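Local structure of trichothecene 3-O-acetyltransferase (Gibberella zeae, 2RKV) at residues 410-415 with 425-430. The protein transfers an acetyl group from acetyl-CoA to the 3-hydroxyl of trichothecene mycotoxins such as T-2 and deoxynivalenol, and belongs to the BAHD acyltransferase superfamily. Sequence-based numbering, arbitrary orientation.
Sequences SLMYFM and AALSLR. With ZBA (12,13-Epoxytrichothec-9-ene-3,4,8,15-tetrol-4,15-diacetate-8-isovalerate), chain D.
Phe414 and Tyr413 point to opposite faces of the sheet. The Phe414 ring meets the methyl of Ala425 obliquely, CD1 to CB 3.9 Å, whereas the side chain of Tyr413 touches Ala426 through its CB, 4.3 Å from CB of Ala426. The Tyr413 ring itself runs on toward the bound T-2 toxin, whose ether oxygen O10 lies at the ring's edge, near its plane. There OH of Tyr413 donates a hydrogen bond to O10 of the toxin (2.9 Å). Trp380 meets this ring with the planes at about 45°. Leu411, on the same face as Tyr413, has CG anti to its backbone N (chi1 -176°), which carries both methyls to the toxin; CD1 reaches the epoxide carbon C36 and CD2 packs near C31. His156 NE2 also hydrogen-bonds the ligand.

Strands 411-414 and 423-430 form an antiparallel beta hairpin inside a larger mixed sheet, and strand 375-379 bonds to the other edge of 411-414. Tyr413 and Ala426 are a hydrogen-bonded pair: Tyr413 N gives to Ala426 O, and Ala426 N gives back to Tyr413 O at 2.7 Å. Farther along, Ser428 N donates to Leu411 O and Ser428 O accepts from Ser410 N.

On the Phe414 face, Met412 is extended beyond CG (chi2 180°) and passes obliquely over Leu427, SD to CG 3.9 Å. Its CE continues to CD2 of Leu429, 4.0 Å away. Helix 261-277 covers this face, with Ile269 against both Met412 and Phe414. At the Ala426 end of the opposite face, CE of Met415 comes within 4.3 Å of the Ala426 CB.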
loop_
_atom_site.group_PDB
_atom_site.type_symbol
_atom_site.label_atom_id
_atom_site.label_comp_id
_atom_site.label_asym_id
_atom_site.label_seq_id
_atom_site.Cartn_x
_atom_site.Cartn_y
_atom_site.Cartn_z
ATOM N N SER A 410 -3.201 -10.767 9.414
ATOM C CA SER A 410 -1.995 -10.042 9.836
ATOM C C SER A 410 -1.511 -8.958 8.862
ATOM O O SER A 410 -0.518 -8.264 9.132
ATOM C CB SER A 410 -0.862 -11.010 10.192
ATOM O OG SER A 410 -1.262 -11.821 11.285
ATOM N N LEU A 411 -2.209 -8.822 7.737
ATOM C CA LEU A 411 -1.938 -7.722 6.811
ATOM C C LEU A 411 -2.501 -6.418 7.375
ATOM O O LEU A 411 -3.628 -6.380 7.888
ATOM C CB LEU A 411 -2.544 -8.010 5.433
ATOM C CG LEU A 411 -2.266 -7.009 4.308
ATOM C CD1 LEU A 411 -0.767 -6.848 4.056
ATOM C CD2 LEU A 411 -2.991 -7.480 3.043
ATOM N N MET A 412 -1.725 -5.335 7.272
ATOM C CA MET A 412 -2.150 -4.058 7.831
ATOM C C MET A 412 -1.661 -2.889 6.988
ATOM O O MET A 412 -0.619 -2.986 6.342
ATOM C CB MET A 412 -1.632 -3.889 9.260
ATOM C CG MET A 412 -1.954 -5.040 10.174
ATOM S SD MET A 412 -1.305 -4.748 11.826
ATOM C CE MET A 412 -1.787 -6.304 12.580
ATOM N N TYR A 413 -2.433 -1.802 7.000
ATOM C CA TYR A 413 -2.052 -0.546 6.339
ATOM C C TYR A 413 -2.247 0.659 7.249
ATOM O O TYR A 413 -3.134 0.661 8.114
ATOM C CB TYR A 413 -2.891 -0.316 5.073
ATOM C CG TYR A 413 -2.732 -1.407 4.047
ATOM C CD1 TYR A 413 -3.628 -2.477 3.991
ATOM C CD2 TYR A 413 -1.673 -1.382 3.140
ATOM C CE1 TYR A 413 -3.468 -3.504 3.052
ATOM C CE2 TYR A 413 -1.505 -2.398 2.201
ATOM C CZ TYR A 413 -2.410 -3.455 2.159
ATOM O OH TYR A 413 -2.232 -4.461 1.228
ATOM N N PHE A 414 -1.420 1.687 7.053
ATOM C CA PHE A 414 -1.765 3.028 7.535
ATOM C C PHE A 414 -2.233 3.833 6.329
ATOM O O PHE A 414 -1.568 3.843 5.286
ATOM C CB PHE A 414 -0.579 3.773 8.162
ATOM C CG PHE A 414 -0.007 3.125 9.406
ATOM C CD1 PHE A 414 -0.708 2.153 10.107
ATOM C CD2 PHE A 414 1.244 3.524 9.877
ATOM C CE1 PHE A 414 -0.167 1.580 11.264
ATOM C CE2 PHE A 414 1.796 2.942 11.026
ATOM C CZ PHE A 414 1.086 1.967 11.711
ATOM N N MET A 415 -3.364 4.511 6.477
ATOM C CA MET A 415 -3.849 5.413 5.432
ATOM C C MET A 415 -2.970 6.657 5.338
ATOM O O MET A 415 -2.199 6.945 6.260
ATOM C CB MET A 415 -5.294 5.824 5.731
ATOM C CG MET A 415 -6.294 4.653 5.770
ATOM S SD MET A 415 -6.300 3.670 4.243
ATOM C CE MET A 415 -5.229 2.304 4.685
ATOM N N ALA A 425 -5.564 3.227 10.807
ATOM C CA ALA A 425 -4.933 1.935 10.552
ATOM C C ALA A 425 -5.961 0.893 10.124
ATOM O O ALA A 425 -6.982 0.712 10.798
ATOM C CB ALA A 425 -4.153 1.453 11.797
ATOM N N ALA A 426 -5.697 0.223 9.002
ATOM C CA ALA A 426 -6.501 -0.932 8.581
ATOM C C ALA A 426 -5.846 -2.228 9.051
ATOM O O ALA A 426 -4.705 -2.515 8.695
ATOM C CB ALA A 426 -6.678 -0.943 7.066
ATOM N N LEU A 427 -6.568 -2.990 9.870
ATOM C CA LEU A 427 -6.052 -4.256 10.409
ATOM C C LEU A 427 -6.884 -5.430 9.931
ATOM O O LEU A 427 -8.117 -5.358 9.957
ATOM C CB LEU A 427 -6.075 -4.233 11.944
ATOM C CG LEU A 427 -4.883 -3.581 12.655
ATOM C CD1 LEU A 427 -4.718 -2.101 12.327
ATOM C CD2 LEU A 427 -5.031 -3.767 14.148
ATOM N N SER A 428 -6.212 -6.482 9.470
ATOM C CA SER A 428 -6.876 -7.754 9.177
ATOM C C SER A 428 -6.378 -8.794 10.167
ATOM O O SER A 428 -5.176 -9.052 10.272
ATOM C CB SER A 428 -6.635 -8.210 7.733
ATOM O OG SER A 428 -7.439 -9.348 7.426
ATOM N N LEU A 429 -7.315 -9.351 10.928
ATOM C CA LEU A 429 -6.967 -10.285 11.990
ATOM C C LEU A 429 -8.011 -11.388 12.068
ATOM O O LEU A 429 -9.169 -11.182 11.695
ATOM C CB LEU A 429 -6.914 -9.547 13.331
ATOM C CG LEU A 429 -5.813 -8.512 13.601
ATOM C CD1 LEU A 429 -6.128 -7.758 14.892
ATOM C CD2 LEU A 429 -4.415 -9.136 13.654
ATOM N N ARG A 430 -7.609 -12.552 12.569
ATOM C CA ARG A 430 -8.586 -13.599 12.841
ATOM C C ARG A 430 -9.555 -13.134 13.926
ATOM O O ARG A 430 -9.201 -12.319 14.793
ATOM C CB ARG A 430 -7.917 -14.943 13.161
ATOM C CG ARG A 430 -7.276 -15.070 14.545
ATOM C CD ARG A 430 -6.764 -16.500 14.770
ATOM N NE ARG A 430 -5.690 -16.827 13.836
ATOM C CZ ARG A 430 -5.210 -18.042 13.603
ATOM N NH1 ARG A 430 -5.700 -19.100 14.242
ATOM N NH2 ARG A 430 -4.234 -18.205 12.719
HETATM O O18 ZBA D . -0.127 -10.575 1.304
HETATM C C44 ZBA D . -0.173 -10.484 0.145
HETATM C C45 ZBA D . -0.235 -11.609 -0.823
HETATM C C46 ZBA D . -1.574 -11.770 -1.377
HETATM C C48 ZBA D . -2.529 -12.020 -0.327
HETATM C C47 ZBA D . -1.808 -12.935 -2.289
HETATM O O17 ZBA D . -0.212 -9.289 -0.453
HETATM C C31 ZBA D . -0.386 -8.080 0.302
HETATM C C30 ZBA D . 0.908 -7.556 0.827
HETATM C C32 ZBA D . -1.116 -7.154 -0.597
HETATM C C39 ZBA D . -2.491 -7.637 -0.999
HETATM C C33 ZBA D . -0.584 -6.049 -1.019
HETATM C C34 ZBA D . 0.766 -5.570 -0.645
HETATM O O10 ZBA D . 0.532 -4.623 0.417
HETATM C C29 ZBA D . 1.711 -6.671 -0.126
HETATM C C38 ZBA D . 2.179 -7.498 -1.318
HETATM O O12 ZBA D . 2.503 -8.817 -0.910
HETATM C C40 ZBA D . 3.527 -9.471 -1.434
HETATM C C41 ZBA D . 3.623 -10.855 -0.836
HETATM O O13 ZBA D . 4.267 -9.083 -2.204
HETATM C C28 ZBA D . 2.957 -5.994 0.587
HETATM C C37 ZBA D . 4.055 -6.989 1.008
HETATM C C35 ZBA D . 2.405 -5.179 1.750
HETATM C C25 ZBA D . 1.663 -4.100 1.050
HETATM C C36 ZBA D . 2.369 -5.499 3.149
HETATM O O11 ZBA D . 3.416 -4.701 2.649
HETATM C C27 ZBA D . 3.503 -4.825 -0.298
HETATM C C26 ZBA D . 2.691 -3.601 0.085
HETATM O O16 ZBA D . 2.125 -2.949 -1.018
HETATM O O14 ZBA D . 4.849 -4.608 0.136
HETATM C C42 ZBA D . 5.840 -4.105 -0.590
HETATM O O15 ZBA D . 6.936 -3.953 -0.158
HETATM C C43 ZBA D . 5.392 -3.733 -1.907
#